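Long-range contact in putative polyketide cyclase (Pseudomonas putida KT2440, PDB 3F7X), which is of unknown function but has a SnoaL-like domain and is possibly a polyketide cyclase: residues A[71-84]-A[97-111]. Sequence-based numbering, arbitrary orientation. Where two conformers were deposited one is given.
Sequences KMNRCYRERLADIV and EFTVHGQYLADDEGL. With EDO (1,2-ethanediol), chain E; EDO (1,2-ethanediol), chain I.
Leu80 lays CD1 over one face of the Phe98 ring, a CH-pi contact 4.0 Å from the centroid. Its other branch, CD2, meets Val100 CG2 at 3.8 Å. Helix 22-35 packs on Leu80 through Tyr30 and Phe33. Further along this face, Val100 CG1 touches the carboxylate of Glu78, whose OE2 is hydrogen-bonded to Tyr119 OH. The rings of Tyr76 and Tyr104 lie side by side, nearly parallel but slid apart, with CE1 of Tyr76 3.4 Å from CD1 of Tyr104. On the other face, the Arg79 guanidinium lies flat on the His101 ring, planes 21° apart.

Paired backbone hydrogen bonds join 77-84 to 97-103, parts of the hairpin of strands 76-87 and 93-104. Strand 76-87 is outermost in the sheet of this chain. A beta bulge between Ala81 and Val84 shifts the register by one.

Beyond the strands, Asp108 ties the loop to the end of helix 62-75. A chi1 of -166° turns its carboxylate toward Tyr76 and Lys71. OD2 takes the Tyr76 hydroxyl, OH to OD2 2.6 Å, at the ring edge through its anti lone pair. OD1 accepts Glu109 N and, in the conformer given, forms a salt bridge with Lys71 NZ, though its short length is doubtful. Tyr76 OH is likely to lose its acceptor, and Lys71 a partner, if the residue here were an alanine. Both oxygens of one carboxylate are thus engaged, joining helix end, first strand and loop.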
loop_
_atom_site.group_PDB
_atom_site.type_symbol
_atom_site.label_atom_id
_atom_site.label_comp_id
_atom_site.label_asym_id
_atom_site.label_seq_id
_atom_site.Cartn_x
_atom_site.Cartn_y
_atom_site.Cartn_z
ATOM N N LYS A 71 -7.003 -4.358 20.742
ATOM C CA LYS A 71 -7.545 -5.565 20.122
ATOM C C LYS A 71 -6.449 -6.314 19.396
ATOM O O LYS A 71 -6.344 -7.533 19.487
ATOM C CB LYS A 71 -8.685 -5.235 19.176
ATOM C CG LYS A 71 -9.404 -6.497 18.630
ATOM C CD LYS A 71 -10.416 -7.128 19.618
ATOM C CE LYS A 71 -10.715 -8.634 19.322
ATOM N NZ LYS A 71 -11.389 -8.947 18.008
HETATM N N MSE A 72 -5.613 -5.588 18.672
HETATM C CA MSE A 72 -4.535 -6.226 17.944
HETATM C C MSE A 72 -3.615 -6.958 18.931
HETATM O O MSE A 72 -3.183 -8.094 18.680
HETATM C CB MSE A 72 -3.777 -5.187 17.117
HETATM C CG MSE A 72 -3.052 -5.758 15.933
HETATM SE SE MSE A 72 -2.111 -4.372 14.950
HETATM C CE MSE A 72 -0.547 -4.800 15.854
ATOM N N ASN A 73 -3.311 -6.312 20.050
ATOM C CA ASN A 73 -2.450 -6.919 21.062
ATOM C C ASN A 73 -3.068 -8.122 21.769
ATOM O O ASN A 73 -2.344 -8.967 22.286
ATOM C CB ASN A 73 -1.967 -5.845 22.048
ATOM C CG ASN A 73 -1.011 -4.836 21.402
ATOM O OD1 ASN A 73 -0.350 -5.160 20.411
ATOM N ND2 ASN A 73 -0.923 -3.639 21.961
ATOM N N ARG A 74 -4.388 -8.198 21.805
ATOM C CA ARG A 74 -5.150 -9.331 22.349
ATOM C C ARG A 74 -4.985 -10.568 21.459
ATOM O O ARG A 74 -5.088 -11.683 21.936
ATOM C CB ARG A 74 -6.647 -8.915 22.442
ATOM C CG ARG A 74 -7.697 -9.974 22.819
ATOM C CD ARG A 74 -7.655 -10.324 24.257
ATOM N NE ARG A 74 -8.494 -11.503 24.507
ATOM C CZ ARG A 74 -8.032 -12.735 24.341
ATOM N NH1 ARG A 74 -6.791 -12.876 23.873
ATOM N NH2 ARG A 74 -8.809 -13.801 24.595
ATOM N N CYS A 75 -4.808 -10.338 20.151
ATOM C CA CYS A 75 -4.951 -11.379 19.147
ATOM C C CYS A 75 -3.711 -11.752 18.334
ATOM O O CYS A 75 -3.705 -12.823 17.759
ATOM C CB CYS A 75 -6.066 -11.001 18.146
ATOM S SG CYS A 75 -7.695 -10.819 18.879
ATOM N N TYR A 76 -2.706 -10.881 18.253
ATOM C CA TYR A 76 -1.553 -11.089 17.398
ATOM C C TYR A 76 -0.292 -10.633 18.095
ATOM O O TYR A 76 -0.309 -9.721 18.920
ATOM C CB TYR A 76 -1.638 -10.234 16.139
ATOM C CG TYR A 76 -2.950 -10.340 15.362
ATOM C CD1 TYR A 76 -3.136 -11.313 14.402
ATOM C CD2 TYR A 76 -3.998 -9.478 15.602
ATOM C CE1 TYR A 76 -4.314 -11.416 13.701
ATOM C CE2 TYR A 76 -5.169 -9.550 14.880
ATOM C CZ TYR A 76 -5.329 -10.518 13.952
ATOM O OH TYR A 76 -6.518 -10.587 13.274
ATOM N N ARG A 77 0.832 -11.229 17.687
ATOM C CA ARG A 77 2.121 -10.611 17.958
ATOM C C ARG A 77 2.870 -10.553 16.642
ATOM O O ARG A 77 2.932 -11.522 15.901
ATOM C CB ARG A 77 2.879 -11.384 19.037
ATOM C CG ARG A 77 4.238 -10.931 19.354
ATOM C CD ARG A 77 4.945 -11.953 20.303
ATOM N NE ARG A 77 4.006 -12.489 21.309
ATOM C CZ ARG A 77 3.779 -11.935 22.498
ATOM N NH1 ARG A 77 4.487 -10.865 22.864
ATOM N NH2 ARG A 77 2.859 -12.454 23.331
ATOM N N GLU A 78 3.352 -9.348 16.337
ATOM C CA GLU A 78 4.044 -9.112 15.067
ATOM C C GLU A 78 5.368 -8.429 15.287
ATOM O O GLU A 78 5.535 -7.628 16.197
ATOM C CB GLU A 78 3.195 -8.263 14.137
ATOM C CG GLU A 78 1.944 -8.982 13.672
ATOM C CD GLU A 78 1.100 -8.227 12.685
ATOM O OE1 GLU A 78 1.358 -7.014 12.436
ATOM O OE2 GLU A 78 0.182 -8.865 12.117
ATOM N N ARG A 79 6.312 -8.779 14.410
ATOM C CA ARG A 79 7.598 -8.137 14.285
ATOM C C ARG A 79 7.766 -7.753 12.829
ATOM O O ARG A 79 7.572 -8.585 11.936
ATOM C CB ARG A 79 8.732 -9.111 14.677
ATOM C CG ARG A 79 10.093 -8.616 14.383
ATOM C CD ARG A 79 11.123 -9.607 14.842
ATOM N NE ARG A 79 11.023 -10.934 14.219
ATOM C CZ ARG A 79 11.556 -11.272 13.038
ATOM N NH1 ARG A 79 12.276 -10.403 12.340
ATOM N NH2 ARG A 79 11.372 -12.500 12.602
ATOM N N LEU A 80 8.166 -6.503 12.591
ATOM C CA LEU A 80 8.354 -6.029 11.236
ATOM C C LEU A 80 9.826 -6.015 10.908
ATOM O O LEU A 80 10.611 -5.473 11.705
ATOM C CB LEU A 80 7.817 -4.653 11.079
ATOM C CG LEU A 80 6.429 -4.455 11.552
ATOM C CD1 LEU A 80 5.973 -3.003 11.253
ATOM C CD2 LEU A 80 5.405 -5.472 11.015
ATOM N N ALA A 81 10.195 -6.596 9.792
ATOM C CA ALA A 81 11.561 -6.731 9.340
ATOM C C ALA A 81 11.746 -6.002 8.031
ATOM O O ALA A 81 10.775 -5.686 7.334
ATOM C CB ALA A 81 11.909 -8.218 9.180
ATOM N N ASP A 82 12.990 -5.724 7.708
ATOM C CA ASP A 82 13.298 -5.197 6.382
ATOM C C ASP A 82 12.581 -3.857 6.149
ATOM O O ASP A 82 12.102 -3.619 5.052
ATOM C CB ASP A 82 12.882 -6.208 5.289
ATOM C CG ASP A 82 13.271 -7.644 5.599
ATOM O OD1 ASP A 82 14.449 -7.907 5.929
ATOM O OD2 ASP A 82 12.393 -8.519 5.442
ATOM N N ILE A 83 12.492 -2.994 7.167
ATOM C CA ILE A 83 11.725 -1.776 7.063
ATOM C C ILE A 83 12.481 -0.752 6.235
ATOM O O ILE A 83 13.617 -0.389 6.557
ATOM C CB ILE A 83 11.367 -1.176 8.433
ATOM C CG1 ILE A 83 10.724 -2.231 9.372
ATOM C CG2 ILE A 83 10.450 0.022 8.233
ATOM C CD1 ILE A 83 10.624 -1.774 10.813
ATOM N N VAL A 84 11.828 -0.263 5.195
ATOM C CA VAL A 84 12.345 0.802 4.338
ATOM C C VAL A 84 11.383 1.982 4.469
ATOM O O VAL A 84 10.197 1.845 4.171
ATOM C CB VAL A 84 12.461 0.326 2.882
ATOM C CG1 VAL A 84 12.880 1.511 1.993
ATOM C CG2 VAL A 84 13.405 -0.834 2.767
ATOM N N GLU A 97 7.735 0.254 3.649
ATOM C CA GLU A 97 7.506 -1.112 3.204
ATOM C C GLU A 97 8.318 -2.049 4.090
ATOM O O GLU A 97 9.408 -1.698 4.531
ATOM C CB GLU A 97 7.897 -1.294 1.726
ATOM C CG GLU A 97 7.224 -2.488 1.129
ATOM C CD GLU A 97 7.435 -2.711 -0.355
ATOM O OE1 GLU A 97 8.483 -2.266 -0.873
ATOM O OE2 GLU A 97 6.594 -3.432 -0.945
ATOM N N PHE A 98 7.789 -3.221 4.373
ATOM C CA PHE A 98 8.377 -4.126 5.333
ATOM C C PHE A 98 7.781 -5.514 5.189
ATOM O O PHE A 98 6.804 -5.740 4.463
ATOM C CB PHE A 98 8.184 -3.577 6.760
ATOM C CG PHE A 98 6.793 -3.111 7.057
ATOM C CD1 PHE A 98 5.824 -3.981 7.482
ATOM C CD2 PHE A 98 6.463 -1.795 6.868
ATOM C CE1 PHE A 98 4.549 -3.542 7.723
ATOM C CE2 PHE A 98 5.175 -1.361 7.091
ATOM C CZ PHE A 98 4.218 -2.223 7.513
ATOM N N THR A 99 8.374 -6.442 5.924
ATOM C CA THR A 99 7.897 -7.823 5.996
ATOM C C THR A 99 7.350 -8.063 7.393
ATOM O O THR A 99 8.049 -7.878 8.394
ATOM C CB THR A 99 9.003 -8.839 5.711
ATOM O OG1 THR A 99 9.548 -8.556 4.434
ATOM C CG2 THR A 99 8.429 -10.257 5.727
ATOM N N VAL A 100 6.092 -8.462 7.460
ATOM C CA VAL A 100 5.438 -8.826 8.710
ATOM C C VAL A 100 5.731 -10.281 9.057
ATOM O O VAL A 100 5.456 -11.164 8.272
ATOM C CB VAL A 100 3.920 -8.626 8.626
ATOM C CG1 VAL A 100 3.267 -9.013 9.949
ATOM C CG2 VAL A 100 3.566 -7.188 8.230
ATOM N N HIS A 101 6.299 -10.487 10.239
ATOM C CA HIS A 101 6.456 -11.802 10.848
ATOM C C HIS A 101 5.505 -11.859 12.030
ATOM O O HIS A 101 5.677 -11.131 12.988
ATOM C CB HIS A 101 7.882 -12.025 11.350
ATOM C CG HIS A 101 8.885 -12.056 10.258
ATOM N ND1 HIS A 101 9.341 -13.230 9.706
ATOM C CD2 HIS A 101 9.451 -11.055 9.550
ATOM C CE1 HIS A 101 10.186 -12.944 8.726
ATOM N NE2 HIS A 101 10.272 -11.632 8.617
ATOM N N GLY A 102 4.498 -12.709 11.968
ATOM C CA GLY A 102 3.455 -12.690 12.990
ATOM C C GLY A 102 3.091 -14.052 13.510
ATOM O O GLY A 102 3.391 -15.094 12.906
ATOM N N GLN A 103 2.391 -14.026 14.630
ATOM C CA GLN A 103 1.770 -15.201 15.192
ATOM C C GLN A 103 0.333 -14.823 15.601
ATOM O O GLN A 103 0.125 -13.792 16.212
ATOM C CB GLN A 103 2.537 -15.695 16.424
ATOM C CG GLN A 103 2.049 -17.078 16.873
ATOM C CD GLN A 103 2.898 -17.759 17.917
ATOM O OE1 GLN A 103 3.591 -17.120 18.695
ATOM N NE2 GLN A 103 2.814 -19.072 17.952
ATOM N N TYR A 104 -0.615 -15.670 15.210
ATOM C CA TYR A 104 -2.043 -15.446 15.473
ATOM C C TYR A 104 -2.406 -16.179 16.761
ATOM O O TYR A 104 -2.390 -17.415 16.813
ATOM C CB TYR A 104 -2.834 -15.956 14.277
ATOM C CG TYR A 104 -4.297 -15.613 14.226
ATOM C CD1 TYR A 104 -4.837 -14.555 14.940
ATOM C CD2 TYR A 104 -5.155 -16.336 13.415
ATOM C CE1 TYR A 104 -6.198 -14.281 14.870
ATOM C CE2 TYR A 104 -6.499 -16.051 13.326
ATOM C CZ TYR A 104 -7.037 -15.021 14.059
ATOM O OH TYR A 104 -8.391 -14.705 14.009
ATOM N N LEU A 105 -2.633 -15.380 17.804
ATOM C CA LEU A 105 -2.713 -15.902 19.188
ATOM C C LEU A 105 -4.112 -16.204 19.678
ATOM O O LEU A 105 -4.257 -17.107 20.500
ATOM C CB LEU A 105 -2.071 -14.909 20.173
ATOM C CG LEU A 105 -0.646 -14.470 19.871
ATOM C CD1 LEU A 105 -0.114 -13.471 20.885
ATOM C CD2 LEU A 105 0.198 -15.711 19.720
ATOM N N ALA A 106 -5.100 -15.411 19.271
ATOM C CA ALA A 106 -6.448 -15.528 19.796
ATOM C C ALA A 106 -7.391 -15.045 18.714
ATOM O O ALA A 106 -7.100 -14.138 17.963
ATOM C CB ALA A 106 -6.623 -14.755 21.118
ATOM N N ASP A 107 -8.563 -15.673 18.647
ATOM C CA ASP A 107 -9.524 -15.410 17.583
ATOM C C ASP A 107 -9.843 -13.947 17.516
ATOM O O ASP A 107 -10.241 -13.327 18.534
ATOM C CB ASP A 107 -10.830 -16.144 17.878
ATOM C CG ASP A 107 -10.740 -17.630 17.778
ATOM O OD1 ASP A 107 -9.683 -18.218 17.479
ATOM O OD2 ASP A 107 -11.826 -18.249 18.031
ATOM N N ASP A 108 -9.744 -13.390 16.328
ATOM C CA ASP A 108 -10.181 -12.031 16.038
ATOM C C ASP A 108 -11.535 -12.105 15.313
ATOM O O ASP A 108 -11.867 -13.097 14.639
ATOM C CB ASP A 108 -9.107 -11.328 15.220
ATOM C CG ASP A 108 -9.280 -9.832 15.133
ATOM O OD1 ASP A 108 -10.149 -9.243 15.811
ATOM O OD2 ASP A 108 -8.474 -9.214 14.378
ATOM N N GLU A 109 -12.335 -11.075 15.501
ATOM C CA GLU A 109 -13.722 -11.123 15.043
ATOM C C GLU A 109 -13.828 -11.125 13.512
ATOM O O GLU A 109 -13.155 -10.360 12.812
ATOM C CB GLU A 109 -14.523 -9.962 15.612
ATOM C CG GLU A 109 -14.546 -10.002 17.130
ATOM C CD GLU A 109 -15.761 -9.357 17.716
ATOM O OE1 GLU A 109 -16.845 -9.885 17.519
ATOM O OE2 GLU A 109 -15.621 -8.308 18.336
ATOM N N GLY A 110 -14.627 -12.031 12.975
ATOM C CA GLY A 110 -14.870 -12.070 11.529
ATOM C C GLY A 110 -13.799 -12.749 10.726
ATOM O O GLY A 110 -13.790 -12.633 9.490
ATOM N N LEU A 111 -12.877 -13.429 11.400
ATOM C CA LEU A 111 -11.678 -13.987 10.779
ATOM C C LEU A 111 -11.522 -15.468 11.125
ATOM O O LEU A 111 -12.276 -15.980 11.953
ATOM C CB LEU A 111 -10.466 -13.148 11.192
ATOM C CG LEU A 111 -10.444 -11.729 10.633
ATOM C CD1 LEU A 111 -9.362 -10.896 11.291
ATOM C CD2 LEU A 111 -10.275 -11.719 9.120
HETATM C C1 EDO E . 2.834 -5.820 17.335
HETATM O O1 EDO E . 2.537 -7.056 18.037
HETATM C C2 EDO E . 2.377 -4.535 18.013
HETATM O O2 EDO E . 3.248 -4.203 19.113
HETATM C C1 EDO I . 9.350 -6.017 0.400
HETATM O O1 EDO I . 10.729 -6.435 0.370
HETATM C C2 EDO I . 8.709 -6.482 1.695
HETATM O O2 EDO I . 9.665 -6.296 2.753
HETATM O O HOH W 1 -12.234 -11.499 19.074
HETATM O O HOH W 2 12.119 -10.811 6.751
#